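Long-range contact in hypothetical protein PH1789 (Pyrococcus horikoshii, PDB 1WR2), which is of unknown function but carries an ATP-grasp domain, a fold built from helices and antiparallel beta sheets: residues Y32-P37 and A225-S230. Residues are numbered along the deposited sequence; the frame is centred on the assembly and turned at random.
Sequences YGLPVP and AVIVDS
I227 reaches the loop 32-37 with CG1 anti to its own carbonyl carbon (chi1 -63°) and CD1 extended beyond it (chi2 167°), which sets the terminal methyl among three successive loop residues. There CD1 lies 3.7 Å from CB of L34 and 4.0 Å from both CD of P35 and CG2 of V36; a long, branched aliphatic chain suits this buried place, where L213 of strand 208-218 also touches it. In V226, CG2 stands anti to the backbone N and meets the ring of P37 about crosswise, its 3.3 Å approach to CD being tighter than usual carbon contact. The branched valine supplies this methyl, and the proline ring brings apolar carbon close beside the backbone, its CD also 3.5 Å from I227 O.

Between these two apolar contacts runs one backbone bond. I227 N donates to P35 O over 2.8 Å. P35, with its ring limiting phi (-72°), is the centre of an inverse gamma turn, closed by a weak bond from V36 N to L34 O, with P35 O facing the strand. The P35 ring lies against the strand, with its CB 3.3 Å from A225 O.

L34 and V36 also touch helix 22-30. The loop leading from that helix to strand 40-42 is thus pinned, through an inverse gamma turn, to strand 225-234 of the larger antiparallel sheet of this ATP-grasp protein.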
loop_
_atom_site.group_PDB
_atom_site.type_symbol
_atom_site.label_atom_id
_atom_site.label_comp_id
_atom_site.label_asym_id
_atom_site.label_seq_id
_atom_site.Cartn_x
_atom_site.Cartn_y
_atom_site.Cartn_z
ATOM N N TYR A 32 9.054 -3.733 8.675
ATOM C CA TYR A 32 8.434 -3.536 9.978
ATOM C C TYR A 32 7.382 -4.602 10.274
ATOM O O TYR A 32 6.543 -4.448 11.161
ATOM C CB TYR A 32 7.841 -2.124 10.065
ATOM C CG TYR A 32 8.868 -1.083 10.459
ATOM C CD1 TYR A 32 9.031 -0.709 11.791
ATOM C CD2 TYR A 32 9.717 -0.514 9.510
ATOM C CE1 TYR A 32 10.018 0.205 12.168
ATOM C CE2 TYR A 32 10.706 0.398 9.877
ATOM C CZ TYR A 32 10.847 0.750 11.212
ATOM O OH TYR A 32 11.813 1.653 11.585
ATOM N N GLY A 33 7.428 -5.686 9.509
ATOM C CA GLY A 33 6.514 -6.791 9.731
ATOM C C GLY A 33 5.060 -6.632 9.345
ATOM O O GLY A 33 4.242 -7.467 9.722
ATOM N N LEU A 34 4.729 -5.576 8.609
ATOM C CA LEU A 34 3.355 -5.348 8.164
ATOM C C LEU A 34 2.960 -6.433 7.165
ATOM O O LEU A 34 3.806 -6.956 6.451
ATOM C CB LEU A 34 3.240 -3.958 7.526
ATOM C CG LEU A 34 3.165 -2.827 8.553
ATOM C CD1 LEU A 34 3.533 -1.493 7.928
ATOM C CD2 LEU A 34 1.743 -2.801 9.121
ATOM N N PRO A 35 1.661 -6.774 7.096
ATOM C CA PRO A 35 1.173 -7.811 6.182
ATOM C C PRO A 35 1.149 -7.481 4.695
ATOM O O PRO A 35 0.131 -7.046 4.167
ATOM C CB PRO A 35 -0.218 -8.103 6.715
ATOM C CG PRO A 35 -0.675 -6.738 7.133
ATOM C CD PRO A 35 0.546 -6.207 7.877
ATOM N N VAL A 36 2.274 -7.694 4.030
ATOM C CA VAL A 36 2.384 -7.462 2.595
ATOM C C VAL A 36 2.657 -8.819 1.956
ATOM O O VAL A 36 3.665 -9.454 2.257
ATOM C CB VAL A 36 3.563 -6.534 2.260
ATOM C CG1 VAL A 36 3.695 -6.395 0.748
ATOM C CG2 VAL A 36 3.368 -5.176 2.927
ATOM N N PRO A 37 1.772 -9.277 1.057
ATOM C CA PRO A 37 1.948 -10.573 0.396
ATOM C C PRO A 37 3.112 -10.597 -0.592
ATOM O O PRO A 37 3.595 -9.549 -1.032
ATOM C CB PRO A 37 0.597 -10.792 -0.279
ATOM C CG PRO A 37 0.213 -9.394 -0.674
ATOM C CD PRO A 37 0.561 -8.596 0.564
ATOM N N ALA A 225 -5.145 -9.569 8.120
ATOM C CA ALA A 225 -5.434 -8.622 7.051
ATOM C C ALA A 225 -4.282 -8.603 6.054
ATOM O O ALA A 225 -3.248 -9.236 6.279
ATOM C CB ALA A 225 -5.637 -7.235 7.636
ATOM N N VAL A 226 -4.457 -7.867 4.961
ATOM C CA VAL A 226 -3.424 -7.777 3.938
ATOM C C VAL A 226 -3.402 -6.396 3.274
ATOM O O VAL A 226 -4.446 -5.819 2.975
ATOM C CB VAL A 226 -3.628 -8.875 2.861
ATOM C CG1 VAL A 226 -4.892 -8.610 2.062
ATOM C CG2 VAL A 226 -2.416 -8.952 1.961
ATOM N N ILE A 227 -2.200 -5.869 3.069
ATOM C CA ILE A 227 -2.008 -4.564 2.437
ATOM C C ILE A 227 -1.953 -4.753 0.922
ATOM O O ILE A 227 -1.111 -5.490 0.414
ATOM C CB ILE A 227 -0.699 -3.926 2.919
ATOM C CG1 ILE A 227 -0.776 -3.680 4.429
ATOM C CG2 ILE A 227 -0.428 -2.641 2.161
ATOM C CD1 ILE A 227 0.566 -3.354 5.068
ATOM N N VAL A 228 -2.844 -4.084 0.201
ATOM C CA VAL A 228 -2.893 -4.225 -1.246
ATOM C C VAL A 228 -2.042 -3.233 -2.027
ATOM O O VAL A 228 -1.437 -3.588 -3.042
ATOM C CB VAL A 228 -4.354 -4.162 -1.731
ATOM C CG1 VAL A 228 -4.425 -4.362 -3.237
ATOM C CG2 VAL A 228 -5.165 -5.234 -1.012
ATOM N N ASP A 229 -1.992 -1.990 -1.570
ATOM C CA ASP A 229 -1.188 -0.971 -2.242
ATOM C C ASP A 229 -0.715 -0.028 -1.147
ATOM O O ASP A 229 -1.277 -0.020 -0.052
ATOM C CB ASP A 229 -2.037 -0.201 -3.258
ATOM C CG ASP A 229 -1.196 0.501 -4.315
ATOM O OD1 ASP A 229 -0.034 0.849 -4.032
ATOM O OD2 ASP A 229 -1.700 0.721 -5.435
ATOM N N SER A 230 0.309 0.762 -1.439
ATOM C CA SER A 230 0.849 1.702 -0.464
ATOM C C SER A 230 1.657 2.790 -1.154
ATOM O O SER A 230 2.245 2.569 -2.215
ATOM C CB SER A 230 1.753 0.976 0.537
ATOM O OG SER A 230 2.384 1.884 1.429
#